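Long-range contacts in alkane monooxygenase (Geobacillus thermodenitrificans, PDB 3B9O), which is a flavin-binding member of the luciferase-like monooxygenase family, folds as a TIM barrel and carries flavin mononucleotide in its pocket: residues A[57-62]-A[137-142]; A[107-112]-A[146-151]; A[64-69]-A[308-313]. All blocks are in the same frame, centred on the assembly; numbering follows the deposited sequence.

Contact 1. Residues A[57-62]-A[137-142]; sequences ADVVGI and SHLPSA. With FMN (flavin mononucleotide), chain C.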
loop_
_atom_site.group_PDB
_atom_site.type_symbol
_atom_site.label_atom_id
_atom_site.label_comp_id
_atom_site.label_asym_id
_atom_site.label_seq_id
_atom_site.Cartn_x
_atom_site.Cartn_y
_atom_site.Cartn_z
ATOM N N ALA A 57 3.103 3.834 -1.984
ATOM C CA ALA A 57 4.327 3.032 -1.806
ATOM C C ALA A 57 5.445 3.931 -1.249
ATOM O O ALA A 57 5.319 5.180 -1.200
ATOM C CB ALA A 57 4.752 2.413 -3.145
ATOM N N ASP A 58 6.527 3.305 -0.806
ATOM C CA ASP A 58 7.699 4.038 -0.360
ATOM C C ASP A 58 8.918 3.151 -0.325
ATOM O O ASP A 58 8.811 1.923 -0.156
ATOM C CB ASP A 58 7.528 4.578 1.061
ATOM C CG ASP A 58 8.568 5.636 1.402
ATOM O OD1 ASP A 58 8.991 6.419 0.487
ATOM O OD2 ASP A 58 8.949 5.689 2.595
ATOM N N VAL A 59 10.077 3.782 -0.452
ATOM C CA VAL A 59 11.359 3.103 -0.184
ATOM C C VAL A 59 12.272 4.145 0.461
ATOM O O VAL A 59 12.178 5.350 0.152
ATOM C CB VAL A 59 12.076 2.554 -1.503
ATOM C CG1 VAL A 59 11.258 1.470 -2.212
ATOM C CG2 VAL A 59 12.496 3.710 -2.464
ATOM N N VAL A 60 13.130 3.687 1.357
ATOM C CA VAL A 60 14.203 4.505 1.909
ATOM C C VAL A 60 15.573 3.983 1.425
ATOM O O VAL A 60 16.619 4.517 1.808
ATOM C CB VAL A 60 14.166 4.601 3.470
ATOM C CG1 VAL A 60 13.080 5.600 3.943
ATOM C CG2 VAL A 60 13.973 3.233 4.132
ATOM N N GLY A 61 15.530 2.928 0.607
ATOM C CA GLY A 61 16.707 2.367 -0.048
ATOM C C GLY A 61 16.750 2.820 -1.489
ATOM O O GLY A 61 15.818 3.474 -1.996
ATOM N N ILE A 62 17.836 2.449 -2.156
ATOM C CA ILE A 62 18.138 2.885 -3.505
ATOM C C ILE A 62 18.330 1.630 -4.318
ATOM O O ILE A 62 18.849 0.634 -3.818
ATOM C CB ILE A 62 19.407 3.812 -3.540
ATOM C CG1 ILE A 62 19.129 5.105 -2.736
ATOM C CG2 ILE A 62 19.845 4.118 -4.993
ATOM C CD1 ILE A 62 20.388 5.998 -2.369
ATOM N N SER A 137 11.131 -3.985 3.902
ATOM C CA SER A 137 12.286 -3.378 3.160
ATOM C C SER A 137 13.387 -4.392 2.775
ATOM O O SER A 137 13.729 -5.301 3.543
ATOM C CB SER A 137 12.961 -2.249 3.962
ATOM O OG SER A 137 12.053 -1.181 4.254
ATOM N N HIS A 138 13.964 -4.215 1.598
ATOM C CA HIS A 138 14.839 -5.238 1.040
ATOM C C HIS A 138 15.971 -4.601 0.277
ATOM O O HIS A 138 16.604 -5.279 -0.542
ATOM C CB HIS A 138 14.035 -6.104 0.060
ATOM C CG HIS A 138 13.151 -5.302 -0.839
ATOM N ND1 HIS A 138 11.793 -5.186 -0.636
ATOM C CD2 HIS A 138 13.438 -4.534 -1.915
ATOM C CE1 HIS A 138 11.275 -4.410 -1.570
ATOM N NE2 HIS A 138 12.253 -3.999 -2.360
ATOM N N LEU A 139 16.177 -3.298 0.488
ATOM C CA LEU A 139 17.176 -2.536 -0.266
ATOM C C LEU A 139 18.345 -2.175 0.651
ATOM O O LEU A 139 18.180 -1.359 1.562
ATOM C CB LEU A 139 16.546 -1.300 -0.919
ATOM C CG LEU A 139 15.510 -1.505 -2.046
ATOM C CD1 LEU A 139 14.753 -0.217 -2.332
ATOM C CD2 LEU A 139 16.124 -2.022 -3.324
ATOM N N PRO A 140 19.527 -2.811 0.432
ATOM C CA PRO A 140 20.694 -2.708 1.339
ATOM C C PRO A 140 21.246 -1.308 1.651
ATOM O O PRO A 140 21.853 -1.146 2.715
ATOM C CB PRO A 140 21.778 -3.567 0.646
ATOM C CG PRO A 140 21.316 -3.690 -0.788
ATOM C CD PRO A 140 19.807 -3.721 -0.698
ATOM N N SER A 141 21.053 -0.320 0.773
ATOM C CA SER A 141 21.562 1.024 1.066
ATOM C C SER A 141 20.836 1.695 2.235
ATOM O O SER A 141 21.438 2.520 2.936
ATOM C CB SER A 141 21.554 1.934 -0.162
ATOM O OG SER A 141 20.278 2.521 -0.389
ATOM N N ALA A 142 19.573 1.318 2.469
ATOM C CA ALA A 142 18.862 1.790 3.661
ATOM C C ALA A 142 19.570 1.315 4.970
ATOM O O ALA A 142 19.804 2.102 5.894
ATOM C CB ALA A 142 17.394 1.368 3.618
HETATM N N1 FMN C . 8.340 -2.947 -0.452
HETATM C C2 FMN C . 8.658 -1.671 -0.137
HETATM O O2 FMN C . 9.737 -1.464 0.493
HETATM N N3 FMN C . 7.799 -0.668 -0.513
HETATM C C4 FMN C . 6.634 -0.935 -1.185
HETATM O O4 FMN C . 5.862 -0.007 -1.508
HETATM C C4A FMN C . 6.296 -2.259 -1.506
HETATM N N5 FMN C . 5.148 -2.596 -2.169
HETATM C C5A FMN C . 4.887 -3.909 -2.467
HETATM C C6 FMN C . 3.721 -4.294 -3.158
HETATM C C7 FMN C . 3.464 -5.649 -3.443
HETATM C C7M FMN C . 2.219 -6.079 -4.188
HETATM C C8 FMN C . 4.363 -6.623 -3.033
HETATM C C8M FMN C . 4.102 -8.081 -3.336
HETATM C C9 FMN C . 5.528 -6.256 -2.349
HETATM C C9A FMN C . 5.801 -4.906 -2.064
HETATM N N10 FMN C . 6.933 -4.555 -1.400
HETATM C C10 FMN C . 7.194 -3.261 -1.124
HETATM C "C1'" FMN C . 7.916 -5.566 -0.955
HETATM C "C2'" FMN C . 7.671 -5.910 0.524
HETATM O "O2'" FMN C . 6.611 -5.120 1.065
HETATM C "C3'" FMN C . 8.888 -5.759 1.451
HETATM O "O3'" FMN C . 9.590 -4.510 1.268
HETATM C "C4'" FMN C . 9.808 -7.001 1.452
HETATM O "O4'" FMN C . 11.175 -6.655 1.207
HETATM C "C5'" FMN C . 9.409 -8.097 0.458
HETATM O "O5'" FMN C . 8.544 -8.955 1.191
HETATM P P FMN C . 8.427 -10.534 0.918
HETATM O O1P FMN C . 9.856 -10.987 0.662
HETATM O O2P FMN C . 7.801 -11.036 2.185
HETATM O O3P FMN C . 7.593 -10.685 -0.341
HETATM O O HOH W 1 10.546 0.408 2.144
HETATM O O HOH W 2 19.357 4.775 1.050
HETATM O O HOH W 3 20.221 -0.547 -2.044
#

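Contact 2. Residues A[107-112]-A[146-151]; sequences TTYEHP and FGIKKI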
loop_
_atom_site.group_PDB
_atom_site.type_symbol
_atom_site.label_atom_id
_atom_site.label_comp_id
_atom_site.label_asym_id
_atom_site.label_seq_id
_atom_site.Cartn_x
_atom_site.Cartn_y
_atom_site.Cartn_z
ATOM N N THR A 107 9.115 -1.156 9.169
ATOM C CA THR A 107 9.414 -1.531 10.559
ATOM C C THR A 107 10.937 -1.662 10.884
ATOM O O THR A 107 11.332 -1.869 12.040
ATOM C CB THR A 107 8.712 -2.871 10.913
ATOM O OG1 THR A 107 9.014 -3.877 9.938
ATOM C CG2 THR A 107 7.179 -2.696 10.962
ATOM N N THR A 108 11.775 -1.515 9.879
ATOM C CA THR A 108 13.153 -1.991 9.996
ATOM C C THR A 108 14.099 -0.937 10.588
ATOM O O THR A 108 15.059 -1.312 11.272
ATOM C CB THR A 108 13.645 -2.560 8.654
ATOM O OG1 THR A 108 12.739 -3.581 8.230
ATOM C CG2 THR A 108 15.048 -3.164 8.767
ATOM N N TYR A 109 13.804 0.359 10.357
ATOM C CA TYR A 109 14.781 1.438 10.636
ATOM C C TYR A 109 14.415 2.369 11.796
ATOM O O TYR A 109 15.217 2.562 12.708
ATOM C CB TYR A 109 15.128 2.229 9.335
ATOM C CG TYR A 109 15.541 1.304 8.212
ATOM C CD1 TYR A 109 16.737 0.566 8.296
ATOM C CD2 TYR A 109 14.714 1.108 7.102
ATOM C CE1 TYR A 109 17.108 -0.329 7.295
ATOM C CE2 TYR A 109 15.076 0.212 6.080
ATOM C CZ TYR A 109 16.269 -0.504 6.200
ATOM O OH TYR A 109 16.633 -1.380 5.209
ATOM N N GLU A 110 13.200 2.906 11.799
ATOM C CA GLU A 110 12.868 3.987 12.736
ATOM C C GLU A 110 11.999 3.495 13.914
ATOM O O GLU A 110 11.137 2.617 13.733
ATOM C CB GLU A 110 12.209 5.156 11.981
ATOM C CG GLU A 110 13.004 5.691 10.740
ATOM C CD GLU A 110 12.168 6.660 9.896
ATOM O OE1 GLU A 110 12.010 6.456 8.645
ATOM O OE2 GLU A 110 11.633 7.615 10.510
ATOM N N HIS A 111 12.202 4.077 15.093
ATOM C CA HIS A 111 11.630 3.551 16.337
ATOM C C HIS A 111 10.113 3.632 16.345
ATOM O O HIS A 111 9.538 4.646 15.909
ATOM C CB HIS A 111 12.233 4.279 17.562
ATOM C CG HIS A 111 11.882 3.639 18.874
ATOM N ND1 HIS A 111 12.728 2.761 19.523
ATOM C CD2 HIS A 111 10.759 3.703 19.626
ATOM C CE1 HIS A 111 12.153 2.334 20.636
ATOM N NE2 HIS A 111 10.951 2.885 20.719
ATOM N N PRO A 112 9.442 2.580 16.845
ATOM C CA PRO A 112 7.975 2.605 16.927
ATOM C C PRO A 112 7.331 3.728 17.748
ATOM O O PRO A 112 6.182 4.042 17.491
ATOM C CB PRO A 112 7.624 1.218 17.537
ATOM C CG PRO A 112 8.915 0.794 18.206
ATOM C CD PRO A 112 9.982 1.278 17.304
ATOM N N PHE A 146 20.988 4.087 7.645
ATOM C CA PHE A 146 20.481 4.196 9.002
ATOM C C PHE A 146 21.515 3.641 10.018
ATOM O O PHE A 146 21.241 3.549 11.218
ATOM C CB PHE A 146 19.101 3.544 9.129
ATOM C CG PHE A 146 17.993 4.353 8.532
ATOM C CD1 PHE A 146 17.645 4.197 7.187
ATOM C CD2 PHE A 146 17.305 5.303 9.304
ATOM C CE1 PHE A 146 16.613 4.956 6.629
ATOM C CE2 PHE A 146 16.274 6.063 8.746
ATOM C CZ PHE A 146 15.932 5.882 7.415
ATOM N N GLY A 147 22.703 3.313 9.506
ATOM C CA GLY A 147 23.849 2.828 10.275
ATOM C C GLY A 147 23.541 1.598 11.113
ATOM O O GLY A 147 24.047 1.475 12.240
ATOM N N ILE A 148 22.694 0.705 10.591
ATOM C CA ILE A 148 22.364 -0.543 11.287
ATOM C C ILE A 148 23.662 -1.332 11.483
ATOM O O ILE A 148 24.408 -1.569 10.522
ATOM C CB ILE A 148 21.308 -1.438 10.529
ATOM C CG1 ILE A 148 20.070 -0.645 10.066
ATOM C CG2 ILE A 148 20.952 -2.673 11.364
ATOM C CD1 ILE A 148 19.167 -0.040 11.167
ATOM N N LYS A 149 23.933 -1.702 12.740
ATOM C CA LYS A 149 25.152 -2.451 13.100
ATOM C C LYS A 149 25.027 -3.951 12.761
ATOM O O LYS A 149 25.898 -4.508 12.080
ATOM C CB LYS A 149 25.555 -2.225 14.578
ATOM C CG LYS A 149 24.395 -2.173 15.592
ATOM C CD LYS A 149 23.975 -0.733 15.942
ATOM C CE LYS A 149 22.447 -0.631 16.152
ATOM N NZ LYS A 149 21.687 -0.898 14.873
ATOM N N LYS A 150 23.940 -4.580 13.215
ATOM C CA LYS A 150 23.640 -5.979 12.866
ATOM C C LYS A 150 22.528 -6.047 11.814
ATOM O O LYS A 150 21.361 -5.758 12.103
ATOM C CB LYS A 150 23.257 -6.791 14.115
ATOM C CG LYS A 150 22.943 -8.283 13.856
ATOM C CD LYS A 150 21.869 -8.802 14.817
ATOM C CE LYS A 150 21.761 -10.322 14.792
ATOM N NZ LYS A 150 21.397 -10.850 13.441
ATOM N N ILE A 151 22.902 -6.412 10.591
ATOM C CA ILE A 151 21.945 -6.440 9.477
ATOM C C ILE A 151 21.079 -7.706 9.575
ATOM O O ILE A 151 21.588 -8.843 9.637
ATOM C CB ILE A 151 22.615 -6.257 8.070
ATOM C CG1 ILE A 151 23.128 -4.818 7.886
ATOM C CG2 ILE A 151 21.635 -6.555 6.936
ATOM C CD1 ILE A 151 24.561 -4.606 8.273
#

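Contact 3. Residues A[64-69]-A[308-313]; sequences DVYRQS and HLAHYG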
loop_
_atom_site.group_PDB
_atom_site.type_symbol
_atom_site.label_atom_id
_atom_site.label_comp_id
_atom_site.label_asym_id
_atom_site.label_seq_id
_atom_site.Cartn_x
_atom_site.Cartn_y
_atom_site.Cartn_z
ATOM N N ASP A 64 20.254 -0.043 -6.487
ATOM C CA ASP A 64 21.675 -0.005 -6.886
ATOM C C ASP A 64 22.180 -1.422 -7.118
ATOM O O ASP A 64 23.360 -1.692 -6.943
ATOM C CB ASP A 64 22.528 0.715 -5.820
ATOM C CG ASP A 64 22.457 0.049 -4.460
ATOM O OD1 ASP A 64 21.859 -1.049 -4.353
ATOM O OD2 ASP A 64 22.980 0.629 -3.478
ATOM N N VAL A 65 21.279 -2.326 -7.481
ATOM C CA VAL A 65 21.667 -3.732 -7.643
ATOM C C VAL A 65 22.072 -3.962 -9.091
ATOM O O VAL A 65 23.167 -4.477 -9.367
ATOM C CB VAL A 65 20.569 -4.727 -7.163
ATOM C CG1 VAL A 65 20.883 -6.155 -7.635
ATOM C CG2 VAL A 65 20.429 -4.678 -5.628
ATOM N N TYR A 66 21.198 -3.561 -10.016
ATOM C CA TYR A 66 21.479 -3.715 -11.429
ATOM C C TYR A 66 22.723 -2.886 -11.837
ATOM O O TYR A 66 22.831 -1.688 -11.531
ATOM C CB TYR A 66 20.242 -3.371 -12.250
ATOM C CG TYR A 66 20.446 -3.349 -13.753
ATOM C CD1 TYR A 66 20.692 -4.523 -14.470
ATOM C CD2 TYR A 66 20.390 -2.150 -14.455
ATOM C CE1 TYR A 66 20.867 -4.492 -15.851
ATOM C CE2 TYR A 66 20.564 -2.104 -15.821
ATOM C CZ TYR A 66 20.814 -3.281 -16.517
ATOM O OH TYR A 66 20.962 -3.233 -17.886
ATOM N N ARG A 67 23.667 -3.571 -12.499
ATOM C CA ARG A 67 25.010 -3.065 -12.825
ATOM C C ARG A 67 25.803 -2.549 -11.631
ATOM O O ARG A 67 26.692 -1.702 -11.783
ATOM C CB ARG A 67 24.956 -2.041 -13.967
ATOM C CG ARG A 67 24.165 -2.566 -15.181
ATOM C CD ARG A 67 24.018 -1.565 -16.278
ATOM N NE ARG A 67 25.322 -1.108 -16.737
ATOM C CZ ARG A 67 25.863 -1.393 -17.925
ATOM N NH1 ARG A 67 25.209 -2.140 -18.828
ATOM N NH2 ARG A 67 27.065 -0.909 -18.208
ATOM N N GLN A 68 25.465 -3.042 -10.442
ATOM C CA GLN A 68 26.203 -2.744 -9.214
ATOM C C GLN A 68 26.267 -1.250 -8.817
ATOM O O GLN A 68 27.105 -0.824 -8.020
ATOM C CB GLN A 68 27.610 -3.389 -9.313
ATOM C CG GLN A 68 27.539 -4.926 -9.441
ATOM C CD GLN A 68 26.680 -5.537 -8.336
ATOM O OE1 GLN A 68 25.696 -6.247 -8.608
ATOM N NE2 GLN A 68 27.023 -5.239 -7.085
ATOM N N SER A 69 25.358 -0.465 -9.365
ATOM C CA SER A 69 25.393 0.967 -9.190
ATOM C C SER A 69 23.967 1.502 -9.192
ATOM O O SER A 69 23.095 0.967 -9.872
ATOM C CB SER A 69 26.173 1.583 -10.353
ATOM O OG SER A 69 26.123 2.978 -10.311
ATOM N N HIS A 308 13.285 -0.627 -16.003
ATOM C CA HIS A 308 12.772 -1.895 -15.455
ATOM C C HIS A 308 13.821 -2.856 -14.955
ATOM O O HIS A 308 13.625 -3.475 -13.932
ATOM C CB HIS A 308 11.827 -2.574 -16.426
ATOM C CG HIS A 308 10.631 -1.735 -16.718
ATOM N ND1 HIS A 308 9.552 -1.676 -15.872
ATOM C CD2 HIS A 308 10.381 -0.855 -17.714
ATOM C CE1 HIS A 308 8.661 -0.837 -16.358
ATOM N NE2 HIS A 308 9.141 -0.323 -17.475
ATOM N N LEU A 309 14.952 -2.963 -15.649
ATOM C CA LEU A 309 16.042 -3.795 -15.118
ATOM C C LEU A 309 16.514 -3.319 -13.749
ATOM O O LEU A 309 16.791 -4.135 -12.855
ATOM C CB LEU A 309 17.214 -3.861 -16.110
ATOM C CG LEU A 309 17.447 -4.944 -17.174
ATOM C CD1 LEU A 309 16.456 -6.072 -17.240
ATOM C CD2 LEU A 309 17.693 -4.293 -18.527
ATOM N N ALA A 310 16.627 -2.004 -13.578
ATOM C CA ALA A 310 17.036 -1.431 -12.290
ATOM C C ALA A 310 16.033 -1.801 -11.192
ATOM O O ALA A 310 16.432 -2.218 -10.091
ATOM C CB ALA A 310 17.213 0.117 -12.395
ATOM N N HIS A 311 14.744 -1.704 -11.522
ATOM C CA HIS A 311 13.670 -1.996 -10.555
ATOM C C HIS A 311 13.696 -3.456 -10.145
ATOM O O HIS A 311 13.621 -3.786 -8.971
ATOM C CB HIS A 311 12.307 -1.661 -11.167
ATOM C CG HIS A 311 11.196 -1.618 -10.171
ATOM N ND1 HIS A 311 10.025 -0.926 -10.388
ATOM C CD2 HIS A 311 11.084 -2.159 -8.933
ATOM C CE1 HIS A 311 9.234 -1.058 -9.339
ATOM N NE2 HIS A 311 9.860 -1.783 -8.434
ATOM N N TYR A 312 13.804 -4.317 -11.147
ATOM C CA TYR A 312 13.910 -5.759 -10.968
ATOM C C TYR A 312 15.082 -6.110 -10.068
ATOM O O TYR A 312 14.942 -6.943 -9.188
ATOM C CB TYR A 312 14.032 -6.440 -12.332
ATOM C CG TYR A 312 14.115 -7.955 -12.290
ATOM C CD1 TYR A 312 12.966 -8.743 -12.387
ATOM C CD2 TYR A 312 15.360 -8.604 -12.152
ATOM C CE1 TYR A 312 13.050 -10.154 -12.364
ATOM C CE2 TYR A 312 15.458 -9.984 -12.110
ATOM C CZ TYR A 312 14.312 -10.754 -12.220
ATOM O OH TYR A 312 14.452 -12.127 -12.188
ATOM N N GLY A 313 16.240 -5.490 -10.301
ATOM C CA GLY A 313 17.416 -5.717 -9.476
ATOM C C GLY A 313 17.188 -5.442 -7.993
ATOM O O GLY A 313 17.432 -6.311 -7.163
HETATM O O HOH W 4 19.082 -1.951 -9.260
#

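Contact 1. Residues A[57-62]-A[137-142]
Ser141 OG is gripped by the backbone of the 57-62 loop in two ways, one direct and one through water. Ile62 N approaches it at 3.0 Å, but the N-H meets OG at 125°, so this bond is bent and weak. A water 2.8 Å from Ser141 OG donates to Val60 O and supplies the second link. With OG between its own backbone N and carbonyl carbon (chi1 83°), the hydroxyl also rests against Ile62 CB. Ser141 belongs to the first turn of helix 140-145.

Beside this polar patch Leu139 lies against the loop with both branches: CD1 is 3.7 Å from Gly61 C and also meets Val59 CG1, while CD2 faces Ile62 O. Gly61, which has no side chain, lies close against Leu139 CB. Its CA is also 4.3 Å from Ala142 CA, and Ala142 CB touches both Gly61 CA and Val60 CG2.

The first residues of both segments hold flavin mononucleotide. Its N3 donates to Asp58 O over 2.8 Å in a nearly straight bond (165°), and Ser137 N donates to O3' over 3.1 Å. His138 ND1 adds a weak hydrogen bond to the same O3'. A water joins FMN O2, Asp58 O and Ser137 OG, the last of which is also hydrogen-bonded to Ser106. Tyr158, Ala227 and Ser230 add further hydrogen bonds to flavin mononucleotide. The two segments follow the C-terminal ends of the parallel strands 53-57 and 130-135, and they meet around flavin mononucleotide as at the C-terminal mouth of a TIM barrel, where such proteins usually bind their ligands.

Contact 2. Residues A[107-112]-A[146-151]
Tyr109 and Phe146 each hold CG anti to the carbonyl carbon, beside the backbone N (chi1 -52° and -75°), and the two side chains, each starting toward the other segment, meet between the loops. They cross at about a right angle, yet their ring planes are only 16° apart. The rings are displaced so that little of one lies over the other, with centroids 4.9 Å apart. It is Tyr109 CB that sits over the centre of the Phe146 ring, 3.7 Å from its centroid, in a CH-pi contact, while Tyr109 CG leans toward Phe146 CD1.

Ile148 reaches the same tyrosine differently. Its CG1 and CD1 come up at the edge of the ring, near its plane, and CD1 is 3.8 Å from Tyr109 CD1. Thr108 CG2 covers the face of the Tyr109 ring opposite the one nearer Phe146, offset toward the rim. On the same side of the Phe146 ring as Tyr109 CB, but displaced from it, Glu110 CG lies 3.8 Å from Phe146 CE2.

Phe146 leaves the helix 140-145, and Gly147, with positive phi, is the C-prime residue of the Schellman motif that ends it; the chain turns there and presents Ile148 to the tyrosine. Val60 touches both aromatic side chains.

Contact between the two segments is thus almost wholly apolar, made of methyl, methylene and ring carbons that meet by dispersion and CH-pi contact. The Tyr109 hydroxyl is hydrogen-bonded to Asp143 OD2 of helix 140-145, so the polar end of the ring is held from outside the pair.

Contact 3. Residues A[64-69]-A[308-313]
A buried, mainly apolar contact packs Val65 and Tyr66, from the loop between strand 53-57 and helix 71-75, against the helix 305-316. Tyr66 carries most of it. Its CG is anti to the backbone N (chi1 174°), and the ring lies against the helix with Leu309 CB over its centre, 3.6 Å from the centroid, in a CH-pi contact. Arg67 CG covers the opposite face, also over the centre, so the ring is sandwiched between two aliphatic groups. At the far end Leu309 CD2 comes within 3.5 Å of Tyr66 OH, which is itself hydrogen-bonded to Glu306, one turn earlier in the helix.

Nearer the backbone, Tyr66 CB stands 3.7 Å from Ala310 CA. A water accepts the N-H of Tyr66 (2.8 Å from N) and donates to Ala310 O at 2.8 Å, tying loop backbone to helix backbone. Val65 closes the other end by setting CB and CG1 each 3.5 Å from Gly313 O.

Around this packing, Thr72 of helix 71-75 touches Tyr66, Arg67 and Ala310, while Met341 of helix 334-341 meets Leu309, so helix 305-316 is packed both by the loop and helix 71-75 and by helix 334-341.

Overall arrangement
Contact 1 lies on the same side of the chain's centre as each of the other two, and all three involve loops that follow parallel strands of the barrel. Contacts 1 and 3 share the chain between strand 53-57 and helix 71-75; their centres are about 13 Å apart and they touch through Ser141 and Asp64. Contacts 1 and 2, with centres about 12 Å apart, are joined by helix 140-145, which begins in one and leads into the other, and Tyr109 packs on Val60, Ser137 and Ala142. Contacts 2 and 3 are separate, about 11 Å between nearest atoms. Along the chain the order is 57-62, 64-69, 107-112, 137-142, 146-151, 308-313. Contact 1, which supplies part of the flavin mononucleotide pocket, touches both of the others.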